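Local coordinates for uncharacterized protein (Leptospira interrogans serogroup Icterohaemorrhagiae serovar copenhageni, PDB 6ULO) that is of unknown function but belongs to the DUF7790 family, probably has a Rossmann-like fold, and is predicted to be membrane-attached, at residues 92-95 with 96-99; 279-283 with 284-288. All coordinates share one frame; numbering follows the deposited sequence.

Contact 1 (92-95 with 96-99); sequences FTQI and VVHA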
ATOM      1  N   PHE A  92      -1.977  -8.502   6.914  1.00 13.39           N
ATOM      2  CA  PHE A  92      -2.193  -9.576   7.866  1.00 15.15           C
ATOM      3  C   PHE A  92      -3.517 -10.285   7.680  1.00 15.34           C
ATOM      4  O   PHE A  92      -3.784 -11.251   8.394  1.00 17.27           O
ATOM      5  CB  PHE A  92      -2.065  -9.045   9.303  1.00 19.44           C
ATOM      6  CG  PHE A  92      -1.898 -10.110  10.341  1.00 26.38           C
ATOM      7  CD1 PHE A  92      -0.872 -11.025  10.257  1.00 28.66           C
ATOM      8  CD2 PHE A  92      -2.748 -10.157  11.437  1.00 29.64           C
ATOM      9  CE1 PHE A  92      -0.704 -11.998  11.247  1.00 30.26           C
ATOM     10  CE2 PHE A  92      -2.587 -11.128  12.416  1.00 31.03           C
ATOM     11  CZ  PHE A  92      -1.552 -12.032  12.312  1.00 30.97           C
ATOM     12  N   THR A  93      -4.363  -9.827   6.762  1.00 13.45           N
ATOM     13  CA  THR A  93      -5.650 -10.469   6.512  1.00 14.26           C
ATOM     14  C   THR A  93      -5.566 -11.231   5.188  1.00 12.90           C
ATOM     15  O   THR A  93      -5.196 -10.654   4.153  1.00 13.14           O
ATOM     16  CB  THR A  93      -6.788  -9.434   6.490  1.00 14.79           C
ATOM     17  OG1 THR A  93      -6.814  -8.707   7.743  1.00 16.01           O
ATOM     18  CG2 THR A  93      -8.128 -10.128   6.313  1.00 16.39           C
ATOM     19  N   GLN A  94      -5.922 -12.527   5.221  1.00 13.45           N
ATOM     20  CA  GLN A  94      -5.733 -13.358   4.038  0.59 13.98           C
ATOM     21  C   GLN A  94      -6.516 -12.830   2.841  1.00 13.16           C
ATOM     22  O   GLN A  94      -6.016 -12.885   1.702  1.00 12.73           O
ATOM     23  CB  GLN A  94      -6.097 -14.807   4.342  0.59 16.08           C
ATOM     24  CG  GLN A  94      -5.636 -15.766   3.279  0.59 16.05           C
ATOM     25  CD  GLN A  94      -4.154 -15.615   2.928  0.59 17.48           C
ATOM     26  OE1 GLN A  94      -3.797 -15.144   1.855  0.59 18.89           O
ATOM     27  NE2 GLN A  94      -3.286 -16.006   3.854  0.59 18.80           N
ATOM     28  N   ILE A  95      -7.718 -12.281   3.065  1.00 11.98           N
ATOM     29  CA  ILE A  95      -8.499 -11.824   1.923  1.00 11.66           C
ATOM     30  C   ILE A  95      -7.788 -10.702   1.195  1.00 10.40           C
ATOM     31  O   ILE A  95      -7.899 -10.593  -0.031  1.00 11.78           O
ATOM     32  CB  ILE A  95      -9.950 -11.459   2.304  1.00 12.32           C
ATOM     33  CG1 ILE A  95     -10.836 -11.467   1.032  1.00 12.67           C
ATOM     34  CG2 ILE A  95     -10.046 -10.068   2.991  1.00 13.29           C
ATOM     35  CD1 ILE A  95     -12.325 -11.184   1.312  1.00 14.88           C
ATOM     36  N   VAL A  96      -7.070  -9.841   1.927  1.00 10.77           N
ATOM     37  CA  VAL A  96      -6.360  -8.739   1.286  1.00 10.71           C
ATOM     38  C   VAL A  96      -5.204  -9.265   0.443  1.00 10.70           C
ATOM     39  O   VAL A  96      -5.024  -8.867  -0.709  1.00 11.37           O
ATOM     40  CB  VAL A  96      -5.879  -7.742   2.357  1.00 10.64           C
ATOM     41  CG1 VAL A  96      -4.958  -6.712   1.744  1.00 11.97           C
ATOM     42  CG2 VAL A  96      -7.044  -7.066   3.058  1.00 12.33           C
ATOM     43  N   VAL A  97      -4.435 -10.215   0.992  1.00 10.71           N
ATOM     44  CA  VAL A  97      -3.308 -10.795   0.269  1.00 10.65           C
ATOM     45  C   VAL A  97      -3.798 -11.473  -1.000  1.00 10.79           C
ATOM     46  O   VAL A  97      -3.250 -11.260  -2.089  1.00 11.27           O
ATOM     47  CB  VAL A  97      -2.497 -11.749   1.178  1.00 11.26           C
ATOM     48  CG1 VAL A  97      -1.330 -12.363   0.395  1.00 12.41           C
ATOM     49  CG2 VAL A  97      -1.979 -11.012   2.433  1.00 12.30           C
ATOM     50  N   HIS A  98      -4.895 -12.222  -0.894  1.00 11.39           N
ATOM     51  CA  HIS A  98      -5.403 -12.939  -2.059  1.00 11.10           C
ATOM     52  C   HIS A  98      -6.047 -12.010  -3.073  1.00 10.77           C
ATOM     53  O   HIS A  98      -5.877 -12.213  -4.274  1.00 11.58           O
ATOM     54  CB  HIS A  98      -6.387 -13.997  -1.594  1.00 12.72           C
ATOM     55  CG  HIS A  98      -5.701 -15.196  -1.040  1.00 14.56           C
ATOM     56  ND1 HIS A  98      -6.339 -16.134  -0.263  1.00 16.18           N
ATOM     57  CD2 HIS A  98      -4.431 -15.637  -1.207  1.00 16.48           C
ATOM     58  CE1 HIS A  98      -5.487 -17.103   0.032  1.00 17.78           C
ATOM     59  NE2 HIS A  98      -4.323 -16.826  -0.531  1.00 18.67           N
ATOM     60  N   ALA A  99      -6.790 -10.979  -2.622  1.00 10.63           N
ATOM     61  CA  ALA A  99      -7.371 -10.045  -3.578  1.00 10.78           C
ATOM     62  C   ALA A  99      -6.267  -9.304  -4.318  1.00 10.61           C
ATOM     63  O   ALA A  99      -6.384  -9.048  -5.518  1.00 11.43           O
ATOM     64  CB  ALA A  99      -8.350  -9.088  -2.886  1.00 11.73           C
TER

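Contact 2 (279-283 with 284-288); sequences CVQKI and SNFQK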
ATOM      1  N   CYS A 279      -1.037  12.288   6.503  1.00 12.41           N
ATOM      2  CA  CYS A 279       0.209  12.656   7.154  1.00 12.81           C
ATOM      3  C   CYS A 279       1.380  11.972   6.455  1.00 12.17           C
ATOM      4  O   CYS A 279       1.342  10.761   6.176  1.00 12.65           O
ATOM      5  CB  CYS A 279       0.146  12.255   8.624  1.00 14.00           C
ATOM      6  SG  CYS A 279       1.625  12.612   9.586  1.00 14.93           S
ATOM      7  N   VAL A 280       2.428  12.746   6.181  1.00 12.22           N
ATOM      8  CA  VAL A 280       3.703  12.193   5.723  1.00 12.79           C
ATOM      9  C   VAL A 280       4.789  12.539   6.744  1.00 12.19           C
ATOM     10  O   VAL A 280       4.668  13.496   7.518  1.00 14.05           O
ATOM     11  CB  VAL A 280       4.090  12.658   4.303  1.00 13.65           C
ATOM     12  CG1 VAL A 280       3.039  12.214   3.346  1.00 14.16           C
ATOM     13  CG2 VAL A 280       4.269  14.163   4.261  1.00 15.95           C
ATOM     14  N   GLN A 281       5.866  11.759   6.723  1.00 12.63           N
ATOM     15  CA  GLN A 281       6.930  11.895   7.712  1.00 13.47           C
ATOM     16  C   GLN A 281       8.130  11.158   7.159  1.00 13.24           C
ATOM     17  O   GLN A 281       8.001  10.004   6.747  1.00 13.14           O
ATOM     18  CB  GLN A 281       6.497  11.238   9.029  1.00 12.55           C
ATOM     19  CG  GLN A 281       7.565  11.173  10.102  1.00 13.53           C
ATOM     20  CD  GLN A 281       7.050  10.599  11.413  1.00 13.41           C
ATOM     21  OE1 GLN A 281       6.003   9.921  11.448  1.00 14.69           O
ATOM     22  NE2 GLN A 281       7.776  10.872  12.500  1.00 14.85           N
ATOM     23  N   LYS A 282       9.298  11.776   7.162  1.00 12.69           N
ATOM     24  CA  LYS A 282      10.464  11.011   6.704  1.00 13.46           C
ATOM     25  C   LYS A 282      10.643   9.760   7.555  1.00 13.92           C
ATOM     26  O   LYS A 282      10.488   9.802   8.780  1.00 14.21           O
ATOM     27  CB  LYS A 282      11.730  11.878   6.743  1.00 14.76           C
ATOM     28  CG  LYS A 282      11.839  12.860   5.564  1.00 18.81           C
ATOM     29  CD  LYS A 282      13.125  13.658   5.591  1.00 23.37           C
ATOM     30  CE  LYS A 282      13.313  14.449   4.302  1.00 26.79           C
ATOM     31  NZ  LYS A 282      14.537  15.281   4.324  1.00 29.91           N
ATOM     32  N   ILE A 283      10.969   8.628   6.907  1.00 14.15           N
ATOM     33  CA  ILE A 283      11.171   7.403   7.691  1.00 13.55           C
ATOM     34  C   ILE A 283      12.303   7.577   8.699  1.00 14.13           C
ATOM     35  O   ILE A 283      12.219   7.092   9.835  1.00 13.68           O
ATOM     36  CB  ILE A 283      11.395   6.168   6.801  1.00 13.55           C
ATOM     37  CG1 ILE A 283      10.286   6.004   5.778  1.00 14.57           C
ATOM     38  CG2 ILE A 283      11.427   4.937   7.657  1.00 14.87           C
ATOM     39  CD1 ILE A 283      10.457   4.790   4.870  1.00 14.16           C
ATOM     40  N   SER A 284      13.353   8.312   8.330  1.00 15.12           N
ATOM     41  CA  SER A 284      14.427   8.574   9.294  1.00 17.01           C
ATOM     42  C   SER A 284      13.905   9.328  10.514  1.00 16.05           C
ATOM     43  O   SER A 284      14.322   9.054  11.650  1.00 16.26           O
ATOM     44  CB  SER A 284      15.538   9.383   8.633  1.00 18.55           C
ATOM     45  OG  SER A 284      15.035  10.639   8.216  1.00 20.67           O
ATOM     46  N   ASN A 285      13.013  10.300  10.296  1.00 16.03           N
ATOM     47  CA  ASN A 285      12.397  11.027  11.406  1.00 16.73           C
ATOM     48  C   ASN A 285      11.544  10.084  12.249  1.00 15.43           C
ATOM     49  O   ASN A 285      11.638  10.073  13.483  1.00 15.21           O
ATOM     50  CB  ASN A 285      11.575  12.195  10.838  1.00 17.22           C
ATOM     51  CG  ASN A 285      10.872  13.018  11.925  1.00 17.44           C
ATOM     52  OD1 ASN A 285       9.896  12.563  12.509  1.00 17.50           O
ATOM     53  ND2 ASN A 285      11.359  14.239  12.181  1.00 20.18           N
ATOM     54  N   PHE A 286      10.764   9.234  11.597  1.00 14.56           N
ATOM     55  CA  PHE A 286       9.940   8.276  12.322  1.00 13.18           C
ATOM     56  C   PHE A 286      10.798   7.342  13.167  1.00 13.97           C
ATOM     57  O   PHE A 286      10.424   7.012  14.285  1.00 13.52           O
ATOM     58  CB  PHE A 286       9.094   7.502  11.310  1.00 12.83           C
ATOM     59  CG  PHE A 286       8.057   6.586  11.907  1.00 13.01           C
ATOM     60  CD1 PHE A 286       7.253   7.002  12.974  1.00 13.24           C
ATOM     61  CD2 PHE A 286       7.835   5.324  11.350  1.00 13.20           C
ATOM     62  CE1 PHE A 286       6.256   6.175  13.476  1.00 13.82           C
ATOM     63  CE2 PHE A 286       6.825   4.492  11.844  1.00 13.30           C
ATOM     64  CZ  PHE A 286       6.025   4.921  12.903  1.00 13.20           C
ATOM     65  N   GLN A 287      11.955   6.924  12.651  1.00 14.45           N
ATOM     66  CA  GLN A 287      12.860   6.067  13.416  1.00 14.23           C
ATOM     67  C   GLN A 287      13.344   6.751  14.693  1.00 14.82           C
ATOM     68  O   GLN A 287      13.478   6.095  15.728  1.00 14.61           O
ATOM     69  CB  GLN A 287      14.040   5.642  12.542  1.00 15.20           C
ATOM     70  CG  GLN A 287      13.616   4.662  11.438  1.00 15.61           C
ATOM     71  CD  GLN A 287      14.731   4.447  10.418  1.00 15.72           C
ATOM     72  OE1 GLN A 287      15.566   5.320  10.243  1.00 17.12           O
ATOM     73  NE2 GLN A 287      14.752   3.290   9.763  1.00 16.46           N
ATOM     74  N   LYS A 288      13.543   8.078  14.656  1.00 15.94           N
ATOM     75  CA  LYS A 288      13.844   8.818  15.882  1.00 17.68           C
ATOM     76  C   LYS A 288      12.697   8.726  16.883  1.00 16.90           C
ATOM     77  O   LYS A 288      12.911   8.478  18.077  1.00 17.10           O
ATOM     78  CB  LYS A 288      14.145  10.288  15.583  1.00 18.98           C
ATOM     79  CG  LYS A 288      15.320  10.575  14.677  1.00 21.45           C
ATOM     80  CD  LYS A 288      15.418  12.094  14.411  1.00 23.77           C
ATOM     81  CE  LYS A 288      16.678  12.467  13.670  1.00 24.61           C
ATOM     82  NZ  LYS A 288      17.924  12.191  14.462  1.00 24.43           N
TER

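Contact 1 (92-95 with 96-99)
Thr93 O receives two backbone N-H groups at the start of helix 94-109: a fairly straight bond from Val97 N at 3.3 Å (164° at the hydrogen) and a weak, bent one from Val96 N at 3.0 Å. Thr93 holds the N-cap position, and its carbonyl starts the regular backbone bonds of the helix. Its side chain makes no capping bond; Asp41 supplies a carboxylate to Ile95 N from outside. The next two backbone bonds follow in step, His98 N to Gln94 O at 2.9 Å and Ala99 N to Ile95 O at 2.8 Å.

On the partly exposed side, Gln94 and His98, four residues apart, meet amide over ring in one of two modelled Gln94 conformers. There a bend at chi2 of Gln94 (52°) turns the amide forward along the helix, which sets OE1 over the centre of the imidazole, 2.9 Å above its plane. OE1 is 3.0 Å from His98 NE2, yet this is no hydrogen bond, because the oxygen comes from above the ring instead of along an N-H. The two planes are inclined by 39°, while Gln94 CG touches His98 CE1 at 3.5 Å. Tyr142 of helix 139-166 packs edge-to-face with the same imidazole. Ile95 and Ala99 turn to Val145 of that helix. A helix begun two residues after strand 86-91 is consistent with the strand-to-helix step of a Rossmann-like alpha/beta fold.

Contact 2 (279-283 with 284-288)
The amide of Gln281 and the ring of Phe286 cross at about a right angle, and Gln281 OE1 approaches the ring obliquely, 3.5 Å from Phe286 CD1. At the amide's other end, NE2 lies 3.4 Å from Phe286 CA. The setting is a tight strand-to-helix junction of the mixed sheet: strand 277-282 runs straight into helix 283-291, and the axes of the short strand and helix segments turn by 85° within one continuous piece of chain.

The junction is braced by a bond between two amides. Gln281 NE2 donates to Asn285 OD1 at 2.7 Å, nearly straight at 169°, with the acceptor almost in the Gln281 amide plane and the donor in the carbonyl plane of Asn285. The Gln281 chain is fully extended, with CG anti to the backbone N (chi1 174°), which carries the amide across the corner. Outside partners fix both amides further: Arg253 NH1 donates to Gln281 OE1, and Asn285 ND2 donates to Lys320 O. Arg253 also makes a cation-pi contact with Phe286, whose ring packs against Val251 and helix 234-241.

Lys282 sits at the N-cap position. Its carbonyl takes Phe286 N at 2.9 Å, whereas its ammonium leads away to a salt bridge with Glu247. One residue on, Gln287 N bonds to Ile283 O at 2.8 Å, and the Gln287 side chain, whose NE2 donates to Ile240 O, lies close by, with its CG 3.2 Å from Ile283 O.

Both contacts are local, and each illustrates how a strand hands over to a helix without closing any long loop. Following the chain from the N terminus, contact 1 comes first, where strand 86-91 gives way to helix 94-109; contact 2 follows much later, where strand 277-282 passes into helix 283-291. They lie in series, neither nested nor crossed, on opposite sides of the chain's centre, with their centres 27 Å apart and nearest atoms about 16 Å apart. Within the one mixed sheet, strand 86-91 stands beside the outermost strand 191-195, whereas strand 277-282 lies between strands 249-255 and 315-318.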